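Local atomic coordinates of alanine racemase (Acinetobacter baumannii, PDB entry 4QHR), a protein that belongs to the alanine racemase family and joins an N-terminal TIM-barrel domain to a C-terminal domain built largely of beta strands. Residues A58-G63 against E84-V89; D275-P278 against Q284-V287; P295-V300 against M304-V309. All coordinates share one frame; numbering follows the deposited sequence.

Overall arrangement
Contact 1 comes first along the chain and lies in the N-terminal TIM-barrel part, between the starts of helices 60-68 and 87-92. Contacts 2 and 3 follow in series in the C-terminal beta domain, across the chain's centre from it; their centres lie about 36 and 44 Å from that of contact 1. About 9 Å separates the centres of contacts 2 and 3, which touch through a probable backbone hydrogen bond between Asn285 and Val296. Strands 286-289, 292-297 and 305-308 are successive neighbours in one mixed sheet. The contacts thus sample two differently built domains, and all three also reach the second subunit, contact 3 through Met304 alone.

Contact 1 of 3, residues A58-G63 against E84-V89; sequences ACLQEG and EDEMPV
Leu60 projects toward segment 84-89 and is met there by Glu86 and Val89: CD2 lies mainly on Glu86, and Val89 CG1 faces CD1 most closely. Its CG lies opposite the backbone nitrogen (chi1 -179°), which carries the isobutyl group out from the first turn of its helix. CD2 rests on the aliphatic part of Glu86, 3.7 Å from Glu86 CG, and the two side chains run antiparallel alongside each other. CD1 instead meets Val89 CG1 at 3.9 Å, and here the side chains are nearly perpendicular.

The chain of Glu86 is extended beyond CG (chi2 173°), which brings its carboxylate back alongside the root of Leu60: OE1 lies 3.7 Å from Leu60 CB. A water completes the link, accepting from Leu60 N at 2.8 Å and donating to Glu86 OE1 at 2.6 Å. It thereby serves an N-H of the first helical turn, just after the N-cap position held by Cys59, and the helix end may favour the negative charge there. The other oxygen, OE2, is held by Phe82 N and by Met1 N of the second subunit, so the carboxylate also belongs to the dimer interface.

Helix 60-68 follows strand 54-57, and helix 87-92 follows strand 75-77; these strands are adjacent in the parallel sheet of the TIM barrel, and Leu60 joins the N-terminal ends of the two helices.

Contact 2 of 3, residues D275-P278 against Q284-V287; sequences DGYP and QNFV
The hydroxyl of Tyr277 reaches segment 284-287 between the side chains of Asn285 and Val287. With CG anti to the backbone nitrogen (chi1 -170°), the ring extends from its own backbone toward that segment. Asn285 ND2 is only 2.7 Å from Tyr277 OH, but the angle is too poor for a hydrogen bond; the two side chains extend toward each other, with ring and amide planes 32° apart. Val287 CG1 approaches the same oxygen at 3.9 Å, its side chain nearly perpendicular to that of the tyrosine.

The hydrogen-bonded link is made by water. Tyr277 OH donates to a water at 2.6 Å, which lies at the ring edge in the plane of the ring, and the water in turn donates a hydrogen bond to Phe286 O, 2.7 Å away. A buried hydroxyl is in this way tied to a strand carbonyl.

Further out, Pro278 packs its CD on one face of the Tyr277 ring, 3.6 Å above the plane and displaced toward the rim. Asn285 is held through OD1 by Arg327 NH2, which fixes which end of the amide turns to the tyrosine. Just before Tyr277 in the chain, Gly276 has backbone angles that call for glycine, and Asp275 is secured by salt bridges to Arg2 and Arg350.

The loop after strand 264-269 thus lays a tyrosine against the C-terminal beta domain, touching Val296 and Ile305 of strands 292-297 and 305-308, with its hydroxyl tied by water to strand 286-289.

Contact 3 of 3, residues P295-V300 against M304-V309; sequences PVVGRV and MIAIDV
The CB of Asp308 fits into a notch between the ring of Pro295 and one branch of Val297. Pro295 CG lies 3.8 Å from it, and Val297 CG1 closes the other side at 4.0 Å from Asp308 CB. The carboxylate beyond is hydrogen-bonded through OD1 to Thr310 OG1. The second branch of Val297 fills the hollow over the small side chain of Ala306: with CG1 anti to the carbonyl carbon (chi1 -62°), CG2 falls between the backbone nitrogen and that carbon and reaches Ala306 CB at 3.9 Å.

Beneath these side chains runs the backbone pairing. Asp308 N donates to Pro295 O at 2.9 Å, and Val297 N to Ala306 O at 2.8 Å, the latter nearly straight at hydrogen (172°) although the donor stands above the carbonyl plane. Between these bonds, Val296 and Ile307 form an antiparallel non-hydrogen-bonded pair. Their side chains share a face of the sheet but only graze, at 4.5 Å between the two CG2 atoms.

Beyond Val297 the segments part, with Gly298 turning at positive phi, and a water bridges them here. It accepts from Ala306 N at 2.8 Å and faces the carbonyl oxygens of Val297 and, more weakly, Arg299. The far end is closed by apolar side chains that stand abreast: Ile305 CG2 lodges against both methyls of Val300, at 3.7 Å from CG1.

The axes of 295-297 and 305-308 make an angle of 129°, a markedly twisted antiparallel pair. Together strands 292-297 and 305-308 form a beta hairpin in the mixed sheet, with strand 286-289 bordering the first and strand 264-269 the second.

Contact 1 of 3, residues A58-G63 against E84-V89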
loop_
_atom_site.group_PDB
_atom_site.type_symbol
_atom_site.label_atom_id
_atom_site.label_comp_id
_atom_site.label_asym_id
_atom_site.label_seq_id
_atom_site.Cartn_x
_atom_site.Cartn_y
_atom_site.Cartn_z
ATOM N N ALA A 58 -14.093 2.130 -11.492
ATOM C CA ALA A 58 -14.901 1.828 -10.304
ATOM C C ALA A 58 -15.851 2.975 -9.925
ATOM O O ALA A 58 -16.859 2.752 -9.257
ATOM C CB ALA A 58 -14.013 1.472 -9.153
ATOM N N CYS A 59 -15.548 4.203 -10.340
ATOM C CA CYS A 59 -16.377 5.327 -9.920
ATOM C C CYS A 59 -16.243 6.517 -10.849
ATOM O O CYS A 59 -15.320 6.606 -11.690
ATOM C CB CYS A 59 -16.087 5.741 -8.460
ATOM S SG CYS A 59 -14.354 6.207 -8.165
ATOM N N LEU A 60 -17.157 7.465 -10.664
ATOM C CA LEU A 60 -17.168 8.662 -11.512
ATOM C C LEU A 60 -15.828 9.382 -11.513
ATOM O O LEU A 60 -15.376 9.879 -12.554
ATOM C CB LEU A 60 -18.221 9.637 -10.985
ATOM C CG LEU A 60 -18.450 10.959 -11.707
ATOM C CD1 LEU A 60 -19.067 10.663 -13.070
ATOM C CD2 LEU A 60 -19.370 11.832 -10.860
ATOM N N GLN A 61 -15.225 9.507 -10.336
ATOM C CA GLN A 61 -14.005 10.284 -10.207
ATOM C C GLN A 61 -12.874 9.701 -11.076
ATOM O O GLN A 61 -12.140 10.472 -11.702
ATOM C CB GLN A 61 -13.568 10.459 -8.755
ATOM C CG GLN A 61 -12.169 11.053 -8.599
ATOM C CD GLN A 61 -12.001 12.383 -9.313
ATOM O OE1 GLN A 61 -12.810 13.296 -9.139
ATOM N NE2 GLN A 61 -10.944 12.505 -10.110
ATOM N N GLU A 62 -12.725 8.380 -11.101
ATOM C CA GLU A 62 -11.796 7.712 -12.026
ATOM C C GLU A 62 -12.105 8.020 -13.490
ATOM O O GLU A 62 -11.208 8.223 -14.294
ATOM C CB GLU A 62 -11.740 6.181 -11.792
ATOM C CG GLU A 62 -11.077 5.841 -10.485
ATOM C CD GLU A 62 -11.092 4.345 -10.103
ATOM O OE1 GLU A 62 -11.780 3.540 -10.741
ATOM O OE2 GLU A 62 -10.394 4.015 -9.140
ATOM N N GLY A 63 -13.387 8.053 -13.846
ATOM C CA GLY A 63 -13.744 8.450 -15.171
ATOM C C GLY A 63 -13.416 9.904 -15.491
ATOM O O GLY A 63 -12.941 10.191 -16.572
ATOM N N GLU A 84 -27.457 10.379 -6.755
ATOM C CA GLU A 84 -28.165 10.846 -7.971
ATOM C C GLU A 84 -27.456 12.004 -8.673
ATOM O O GLU A 84 -27.447 12.082 -9.914
ATOM C CB GLU A 84 -29.608 11.236 -7.689
ATOM C CG GLU A 84 -30.388 11.483 -8.966
ATOM C CD GLU A 84 -31.720 12.112 -8.704
ATOM O OE1 GLU A 84 -32.243 11.975 -7.562
ATOM O OE2 GLU A 84 -32.246 12.739 -9.655
ATOM N N ASP A 85 -26.840 12.887 -7.891
ATOM C CA ASP A 85 -26.175 14.057 -8.512
ATOM C C ASP A 85 -25.009 13.697 -9.429
ATOM O O ASP A 85 -24.483 14.548 -10.103
ATOM C CB ASP A 85 -25.796 15.113 -7.463
ATOM C CG ASP A 85 -24.721 14.660 -6.506
ATOM O OD1 ASP A 85 -24.173 13.541 -6.602
ATOM O OD2 ASP A 85 -24.435 15.478 -5.574
ATOM N N GLU A 86 -24.584 12.445 -9.451
ATOM C CA GLU A 86 -23.613 11.994 -10.457
ATOM C C GLU A 86 -24.199 11.810 -11.822
ATOM O O GLU A 86 -23.454 11.826 -12.804
ATOM C CB GLU A 86 -22.936 10.679 -10.036
ATOM C CG GLU A 86 -22.196 10.713 -8.701
ATOM C CD GLU A 86 -21.708 9.316 -8.319
ATOM O OE1 GLU A 86 -21.254 8.600 -9.233
ATOM O OE2 GLU A 86 -21.764 8.933 -7.148
ATOM N N MET A 87 -25.518 11.618 -11.932
ATOM C CA MET A 87 -26.138 11.379 -13.229
ATOM C C MET A 87 -25.887 12.454 -14.304
ATOM O O MET A 87 -25.539 12.081 -15.433
ATOM C CB MET A 87 -27.662 11.111 -13.096
ATOM C CG MET A 87 -27.970 9.758 -12.441
ATOM S SD MET A 87 -27.274 8.336 -13.316
ATOM C CE MET A 87 -28.136 8.487 -14.860
ATOM N N PRO A 88 -26.057 13.742 -13.976
ATOM C CA PRO A 88 -25.829 14.785 -15.010
ATOM C C PRO A 88 -24.409 14.782 -15.507
ATOM O O PRO A 88 -24.172 15.019 -16.706
ATOM C CB PRO A 88 -26.159 16.110 -14.288
ATOM C CG PRO A 88 -27.049 15.735 -13.166
ATOM C CD PRO A 88 -26.647 14.323 -12.744
ATOM N N VAL A 89 -23.460 14.501 -14.600
ATOM C CA VAL A 89 -22.017 14.492 -14.935
ATOM C C VAL A 89 -21.672 13.301 -15.833
ATOM O O VAL A 89 -21.043 13.454 -16.878
ATOM C CB VAL A 89 -21.129 14.421 -13.679
ATOM C CG1 VAL A 89 -19.656 14.441 -14.049
ATOM C CG2 VAL A 89 -21.449 15.573 -12.712
HETATM O O HOH W 1 -19.743 6.558 -9.917
#

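Contact 2 of 3, residues D275-P278 against Q284-V287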
loop_
_atom_site.group_PDB
_atom_site.type_symbol
_atom_site.label_atom_id
_atom_site.label_comp_id
_atom_site.label_asym_id
_atom_site.label_seq_id
_atom_site.Cartn_x
_atom_site.Cartn_y
_atom_site.Cartn_z
ATOM N N ASP A 275 7.050 1.736 1.325
ATOM C CA ASP A 275 6.955 1.890 -0.126
ATOM C C ASP A 275 5.872 1.031 -0.757
ATOM O O ASP A 275 5.585 1.180 -1.934
ATOM C CB ASP A 275 8.255 1.510 -0.769
ATOM C CG ASP A 275 9.366 2.271 -0.223
ATOM O OD1 ASP A 275 9.498 3.424 -0.701
ATOM O OD2 ASP A 275 10.055 1.739 0.705
ATOM N N GLY A 276 5.286 0.162 0.031
ATOM C CA GLY A 276 4.319 -0.811 -0.457
ATOM C C GLY A 276 4.912 -2.182 -0.747
ATOM O O GLY A 276 4.214 -3.030 -1.251
ATOM N N TYR A 277 6.177 -2.429 -0.396
ATOM C CA TYR A 277 6.687 -3.782 -0.443
ATOM C C TYR A 277 6.122 -4.575 0.756
ATOM O O TYR A 277 6.207 -4.075 1.872
ATOM C CB TYR A 277 8.206 -3.754 -0.389
ATOM C CG TYR A 277 8.853 -5.102 -0.669
ATOM C CD1 TYR A 277 8.878 -5.632 -1.953
ATOM C CD2 TYR A 277 9.413 -5.833 0.329
ATOM C CE1 TYR A 277 9.472 -6.861 -2.221
ATOM C CE2 TYR A 277 10.042 -7.053 0.078
ATOM C CZ TYR A 277 10.051 -7.572 -1.196
ATOM O OH TYR A 277 10.670 -8.795 -1.428
ATOM N N PRO A 278 5.518 -5.767 0.532
ATOM C CA PRO A 278 4.741 -6.388 1.601
ATOM C C PRO A 278 5.631 -6.908 2.717
ATOM O O PRO A 278 6.754 -7.311 2.442
ATOM C CB PRO A 278 4.029 -7.560 0.927
ATOM C CG PRO A 278 4.202 -7.389 -0.523
ATOM C CD PRO A 278 5.403 -6.519 -0.744
ATOM N N GLN A 284 9.347 -18.505 2.037
ATOM C CA GLN A 284 10.527 -17.697 1.720
ATOM C C GLN A 284 10.311 -16.857 0.422
ATOM O O GLN A 284 9.817 -17.354 -0.603
ATOM C CB GLN A 284 11.736 -18.635 1.559
ATOM C CG GLN A 284 13.087 -17.947 1.382
ATOM C CD GLN A 284 14.275 -18.911 1.542
ATOM O OE1 GLN A 284 14.253 -20.098 1.095
ATOM N NE2 GLN A 284 15.343 -18.408 2.162
ATOM N N ASN A 285 10.710 -15.599 0.465
ATOM C CA ASN A 285 10.592 -14.719 -0.673
ATOM C C ASN A 285 11.998 -14.393 -1.181
ATOM O O ASN A 285 12.986 -14.516 -0.428
ATOM C CB ASN A 285 9.848 -13.436 -0.250
ATOM C CG ASN A 285 9.497 -12.577 -1.435
ATOM O OD1 ASN A 285 9.182 -13.102 -2.499
ATOM N ND2 ASN A 285 9.670 -11.249 -1.300
ATOM N N PHE A 286 12.077 -13.992 -2.444
ATOM C CA PHE A 286 13.319 -13.698 -3.115
ATOM C C PHE A 286 13.214 -12.359 -3.828
ATOM O O PHE A 286 12.115 -11.927 -4.185
ATOM C CB PHE A 286 13.642 -14.814 -4.127
ATOM C CG PHE A 286 13.843 -16.167 -3.479
ATOM C CD1 PHE A 286 12.769 -16.966 -3.245
ATOM C CD2 PHE A 286 15.110 -16.603 -3.088
ATOM C CE1 PHE A 286 12.919 -18.205 -2.597
ATOM C CE2 PHE A 286 15.274 -17.837 -2.465
ATOM C CZ PHE A 286 14.155 -18.633 -2.212
ATOM N N VAL A 287 14.364 -11.732 -4.042
ATOM C CA VAL A 287 14.505 -10.637 -4.988
ATOM C C VAL A 287 15.422 -11.090 -6.151
ATOM O O VAL A 287 16.139 -12.102 -6.042
ATOM C CB VAL A 287 15.066 -9.383 -4.361
ATOM C CG1 VAL A 287 14.191 -8.932 -3.194
ATOM C CG2 VAL A 287 16.516 -9.581 -3.856
HETATM O O HOH W 2 10.638 -9.664 -3.840
#

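Contact 3 of 3, residues P295-V300 against M304-V309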
loop_
_atom_site.group_PDB
_atom_site.type_symbol
_atom_site.label_atom_id
_atom_site.label_comp_id
_atom_site.label_asym_id
_atom_site.label_seq_id
_atom_site.Cartn_x
_atom_site.Cartn_y
_atom_site.Cartn_z
ATOM N N PRO A 295 17.447 -14.664 -1.363
ATOM C CA PRO A 295 16.417 -14.660 -0.360
ATOM C C PRO A 295 16.386 -13.391 0.504
ATOM O O PRO A 295 17.426 -12.800 0.833
ATOM C CB PRO A 295 16.749 -15.877 0.511
ATOM C CG PRO A 295 18.144 -16.194 0.262
ATOM C CD PRO A 295 18.497 -15.664 -1.092
ATOM N N VAL A 296 15.164 -12.963 0.810
ATOM C CA VAL A 296 14.910 -11.900 1.762
ATOM C C VAL A 296 15.039 -12.548 3.154
ATOM O O VAL A 296 14.464 -13.608 3.407
ATOM C CB VAL A 296 13.494 -11.302 1.549
ATOM C CG1 VAL A 296 13.190 -10.239 2.575
ATOM C CG2 VAL A 296 13.321 -10.794 0.133
ATOM N N VAL A 297 15.809 -11.933 4.045
ATOM C CA VAL A 297 16.108 -12.532 5.336
ATOM C C VAL A 297 15.672 -11.657 6.475
ATOM O O VAL A 297 15.837 -10.405 6.429
ATOM C CB VAL A 297 17.592 -12.919 5.512
ATOM C CG1 VAL A 297 17.932 -13.957 4.455
ATOM C CG2 VAL A 297 18.553 -11.745 5.384
ATOM N N GLY A 298 15.103 -12.294 7.484
ATOM C CA GLY A 298 14.594 -11.563 8.656
ATOM C C GLY A 298 13.390 -10.695 8.268
ATOM O O GLY A 298 12.904 -10.757 7.160
ATOM N N ARG A 299 12.919 -9.844 9.166
ATOM C CA ARG A 299 11.722 -9.059 8.870
ATOM C C ARG A 299 11.942 -7.873 7.904
ATOM O O ARG A 299 13.042 -7.226 7.833
ATOM C CB ARG A 299 11.104 -8.516 10.166
ATOM C CG ARG A 299 10.444 -9.622 11.000
ATOM C CD ARG A 299 9.480 -9.051 12.014
ATOM N NE ARG A 299 8.970 -10.091 12.913
ATOM C CZ ARG A 299 8.726 -9.932 14.225
ATOM N NH1 ARG A 299 8.956 -8.774 14.840
ATOM N NH2 ARG A 299 8.249 -10.952 14.937
ATOM N N VAL A 300 10.851 -7.542 7.222
ATOM C CA VAL A 300 10.778 -6.344 6.375
ATOM C C VAL A 300 10.395 -5.157 7.269
ATOM O O VAL A 300 9.393 -5.214 7.987
ATOM C CB VAL A 300 9.717 -6.565 5.258
ATOM C CG1 VAL A 300 9.364 -5.305 4.489
ATOM C CG2 VAL A 300 10.154 -7.700 4.371
ATOM N N MET A 304 13.369 -0.511 4.829
ATOM C CA MET A 304 14.511 -1.349 4.472
ATOM C C MET A 304 14.186 -2.838 4.544
ATOM O O MET A 304 13.322 -3.235 5.335
ATOM C CB MET A 304 15.634 -1.102 5.446
ATOM C CG MET A 304 16.408 0.150 5.197
ATOM S SD MET A 304 17.622 0.458 6.510
ATOM C CE MET A 304 16.639 1.140 7.841
ATOM N N ILE A 305 14.876 -3.607 3.697
ATOM C CA ILE A 305 14.889 -5.061 3.785
ATOM C C ILE A 305 16.329 -5.564 3.760
ATOM O O ILE A 305 17.265 -4.857 3.293
ATOM C CB ILE A 305 14.027 -5.776 2.662
ATOM C CG1 ILE A 305 14.656 -5.609 1.275
ATOM C CG2 ILE A 305 12.611 -5.305 2.691
ATOM C CD1 ILE A 305 13.932 -6.270 0.114
ATOM N N ALA A 306 16.503 -6.811 4.246
ATOM C CA ALA A 306 17.797 -7.478 4.188
ATOM C C ALA A 306 17.715 -8.699 3.251
ATOM O O ALA A 306 16.705 -9.412 3.244
ATOM C CB ALA A 306 18.232 -7.894 5.577
ATOM N N ILE A 307 18.778 -8.918 2.472
ATOM C CA ILE A 307 18.877 -10.018 1.544
ATOM C C ILE A 307 20.205 -10.749 1.756
ATOM O O ILE A 307 21.225 -10.135 2.144
ATOM C CB ILE A 307 18.721 -9.557 0.082
ATOM C CG1 ILE A 307 19.810 -8.610 -0.300
ATOM C CG2 ILE A 307 17.358 -8.842 -0.149
ATOM C CD1 ILE A 307 19.580 -8.054 -1.678
ATOM N N ASP A 308 20.170 -12.057 1.536
ATOM C CA ASP A 308 21.366 -12.872 1.574
ATOM C C ASP A 308 22.035 -12.796 0.218
ATOM O O ASP A 308 21.496 -13.301 -0.760
ATOM C CB ASP A 308 20.987 -14.311 1.918
ATOM C CG ASP A 308 22.160 -15.256 1.875
ATOM O OD1 ASP A 308 23.293 -14.806 1.732
ATOM O OD2 ASP A 308 21.901 -16.481 2.021
ATOM N N VAL A 309 23.215 -12.179 0.184
ATOM C CA VAL A 309 23.976 -12.005 -1.041
ATOM C C VAL A 309 25.241 -12.851 -1.044
ATOM O O VAL A 309 26.104 -12.646 -1.890
ATOM C CB VAL A 309 24.335 -10.538 -1.321
ATOM C CG1 VAL A 309 23.061 -9.769 -1.681
ATOM C CG2 VAL A 309 25.081 -9.879 -0.162
HETATM O O HOH W 3 14.323 -8.150 5.270
#